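Local coordinates for envelope protein (White spot syndrome virus, PDB 7DDA) that forms part of the viral envelope and, through sulphate-binding sites in its C-terminal domain, binds heparin, at the interface of chains A and B. Sequence-based numbering; all coordinates share one arbitrary frame. Chains: chain A/B, Envelope protein.

The interface of chains A and B. Residues chain A 95, 127, 129-132, 151, 153; chain B 121-124.
The loop B:Ser121 to B:Ile124 packs on the end of chain A's beta domain, where strands 95-104 and 131-135 begin and 145-153 ends, and B:Ile124 hides the largest surface of the patch, 105 Å². CB of B:Ile124 lies beside CB of A:Asn129, and there the side chain forks. The CG2 branch of B:Ile124, anti to the carbonyl carbon, drops onto the backbone of strand 131-135 beside CA of A:Gly131, where the glycine adds no side chain of its own, and faces O of A:Leu151, a backbone carbonyl, at 3.5 Å. The other branch starts in the crowded position between backbone N and carbonyl carbon (chi1 58°) and extends to CD1 of B:Ile124, which meets the methyl CG2 of A:Thr95 at 3.7 Å, the two side chains crossing obliquely, and passes the ring carbon CG of A:Pro153 at 4.0 Å.

At the backbone end of the same residue, two asparagine amides converge on the carbonyl oxygen. ND2 of A:Asn127 donates to B:Ile124 O along an almost straight line (3.2 Å), and ND2 of A:Asn129 does so at 3.0 Å. The oxygen lies in the plane of each amide, yet both donors stand above its own carbonyl plane, A:Asn129 by 62°. A:Asn127, with CG anti to its backbone N (chi1 179°), is steadied by its OD1, which accepts the backbone N-H of A:Asn129.

Farther along, the backbone N of A:Val132 donates to B:Ser121 O at 2.7 Å, in the carbonyl plane, while B:Ser121 OG accepts from B:Gly123 N and braces the turn. The patch thus seats an apolar side chain beneath a loop held by two asparagine side-chain amides at one end and a backbone bond at the other, joining copies of the C-terminal domain in the deposited assembly, although the structure alone does not show that this pairing occurs on the virion.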
ATOM      1  N   THR A  95      13.645 -16.715  11.612  1.00 31.73           N
ATOM      2  CA  THR A  95      12.347 -16.223  11.195  1.00 25.43           C
ATOM      3  C   THR A  95      11.395 -16.206  12.377  1.00 28.67           C
ATOM      4  O   THR A  95      11.621 -16.809  13.432  1.00 31.07           O
ATOM      5  CB  THR A  95      11.728 -17.047  10.054  1.00 24.22           C
ATOM      6  OG1 THR A  95      11.494 -18.399  10.477  1.00 26.11           O
ATOM      7  CG2 THR A  95      12.632 -17.027   8.820  1.00 26.36           C
ATOM      8  N   ASN A 127      16.615  -8.145   5.266  1.00 20.07           N
ATOM      9  CA  ASN A 127      15.561  -8.668   4.414  1.00 19.26           C
ATOM     10  C   ASN A 127      14.206  -8.288   4.999  1.00 20.65           C
ATOM     11  O   ASN A 127      13.977  -8.446   6.199  1.00 24.55           O
ATOM     12  CB  ASN A 127      15.722 -10.181   4.308  1.00 18.71           C
ATOM     13  CG  ASN A 127      14.663 -10.834   3.467  1.00 23.55           C
ATOM     14  OD1 ASN A 127      13.814 -10.179   2.870  1.00 27.27           O
ATOM     15  ND2 ASN A 127      14.726 -12.151   3.391  1.00 30.75           N
ATOM     16  N   ASN A 129      11.197  -9.068   3.052  1.00 20.87           N
ATOM     17  CA  ASN A 129      10.173  -9.938   2.496  1.00 19.10           C
ATOM     18  C   ASN A 129       9.263 -10.488   3.596  1.00 22.95           C
ATOM     19  O   ASN A 129       9.711 -10.825   4.695  1.00 26.99           O
ATOM     20  CB  ASN A 129      10.827 -11.094   1.746  1.00 20.27           C
ATOM     21  CG  ASN A 129      11.429 -10.665   0.424  1.00 23.17           C
ATOM     22  OD1 ASN A 129      11.152  -9.580  -0.073  1.00 21.19           O
ATOM     23  ND2 ASN A 129      12.248 -11.531  -0.160  1.00 20.48           N
ATOM     24  N   ILE A 130       7.976 -10.578   3.291  1.00 19.71           N
ATOM     25  CA  ILE A 130       6.981 -11.152   4.180  1.00 18.81           C
ATOM     26  C   ILE A 130       6.326 -12.322   3.471  1.00 21.55           C
ATOM     27  O   ILE A 130       5.819 -12.170   2.356  1.00 22.82           O
ATOM     28  CB  ILE A 130       5.923 -10.111   4.573  1.00 19.99           C
ATOM     29  CG1 ILE A 130       6.603  -8.922   5.245  1.00 16.37           C
ATOM     30  CG2 ILE A 130       4.869 -10.763   5.466  1.00 18.45           C
ATOM     31  CD1 ILE A 130       5.681  -7.839   5.579  1.00 19.13           C
ATOM     32  N   GLY A 131       6.327 -13.488   4.115  1.00 27.11           N
ATOM     33  CA  GLY A 131       5.609 -14.638   3.597  1.00 22.73           C
ATOM     34  C   GLY A 131       4.204 -14.671   4.169  1.00 23.16           C
ATOM     35  O   GLY A 131       4.011 -14.500   5.376  1.00 22.39           O
ATOM     36  N   VAL A 132       3.225 -14.876   3.293  1.00 26.28           N
ATOM     37  CA  VAL A 132       1.827 -15.000   3.701  1.00 26.05           C
ATOM     38  C   VAL A 132       1.556 -16.438   4.107  1.00 23.44           C
ATOM     39  O   VAL A 132       1.956 -17.375   3.411  1.00 27.68           O
ATOM     40  CB  VAL A 132       0.884 -14.562   2.566  1.00 28.68           C
ATOM     41  CG1 VAL A 132      -0.579 -14.575   3.038  1.00 27.04           C
ATOM     42  CG2 VAL A 132       1.261 -13.177   2.079  1.00 23.20           C
ATOM     43  N   LEU A 151       4.961 -14.719   7.904  1.00 16.93           N
ATOM     44  CA  LEU A 151       6.308 -15.211   8.166  1.00 20.48           C
ATOM     45  C   LEU A 151       7.268 -14.068   7.887  1.00 20.16           C
ATOM     46  O   LEU A 151       7.331 -13.576   6.755  1.00 25.03           O
ATOM     47  CB  LEU A 151       6.646 -16.399   7.270  1.00 17.33           C
ATOM     48  CG  LEU A 151       7.991 -17.104   7.464  1.00 24.61           C
ATOM     49  CD1 LEU A 151       8.223 -17.618   8.891  1.00 16.36           C
ATOM     50  CD2 LEU A 151       8.124 -18.219   6.442  1.00 30.77           C
ATOM     51  N   PRO A 153      11.359 -12.405   8.330  1.00 25.07           N
ATOM     52  CA  PRO A 153      12.729 -12.594   8.806  1.00 24.78           C
ATOM     53  C   PRO A 153      12.913 -11.875  10.127  1.00 28.31           C
ATOM     54  O   PRO A 153      12.255 -10.866  10.395  1.00 27.97           O
ATOM     55  CB  PRO A 153      13.588 -11.958   7.705  1.00 24.98           C
ATOM     56  CG  PRO A 153      12.658 -11.715   6.552  1.00 26.85           C
ATOM     57  CD  PRO A 153      11.304 -11.537   7.145  1.00 23.78           C
TER
ATOM     58  N   SER B 121       3.384 -14.046  -1.583  1.00 23.33           N
ATOM     59  CA  SER B 121       4.141 -15.278  -1.644  1.00 23.68           C
ATOM     60  C   SER B 121       4.191 -15.869  -0.248  1.00 27.09           C
ATOM     61  O   SER B 121       4.166 -15.143   0.754  1.00 25.18           O
ATOM     62  CB  SER B 121       5.553 -15.017  -2.168  1.00 22.84           C
ATOM     63  OG  SER B 121       6.375 -16.149  -1.971  1.00 38.22           O
ATOM     64  N   ASP B 122       4.265 -17.190  -0.186  1.00 26.45           N
ATOM     65  CA  ASP B 122       4.371 -17.838   1.107  1.00 24.42           C
ATOM     66  C   ASP B 122       5.818 -18.016   1.546  1.00 23.71           C
ATOM     67  O   ASP B 122       6.064 -18.390   2.694  1.00 32.73           O
ATOM     68  CB  ASP B 122       3.593 -19.159   1.073  1.00 23.31           C
ATOM     69  CG  ASP B 122       4.289 -20.230   0.316  1.00 25.80           C
ATOM     70  OD1 ASP B 122       5.246 -19.926  -0.415  1.00 36.29           O
ATOM     71  OD2 ASP B 122       3.837 -21.386   0.395  1.00 40.24           O
ATOM     72  N   GLY B 123       6.777 -17.713   0.676  1.00 23.55           N
ATOM     73  CA  GLY B 123       8.175 -17.741   1.029  1.00 20.95           C
ATOM     74  C   GLY B 123       8.698 -16.340   1.296  1.00 23.90           C
ATOM     75  O   GLY B 123       7.971 -15.354   1.220  1.00 26.68           O
ATOM     76  N   ILE B 124       9.991 -16.273   1.627  1.00 21.71           N
ATOM     77  CA  ILE B 124      10.630 -15.005   1.958  1.00 22.16           C
ATOM     78  C   ILE B 124      12.028 -14.908   1.355  1.00 24.19           C
ATOM     79  O   ILE B 124      12.724 -13.910   1.568  1.00 23.33           O
ATOM     80  CB  ILE B 124      10.708 -14.787   3.484  1.00 26.44           C
ATOM     81  CG1 ILE B 124      11.460 -15.925   4.169  1.00 25.60           C
ATOM     82  CG2 ILE B 124       9.343 -14.611   4.099  1.00 19.57           C
ATOM     83  CD1 ILE B 124      11.988 -15.521   5.522  1.00 24.69           C
TER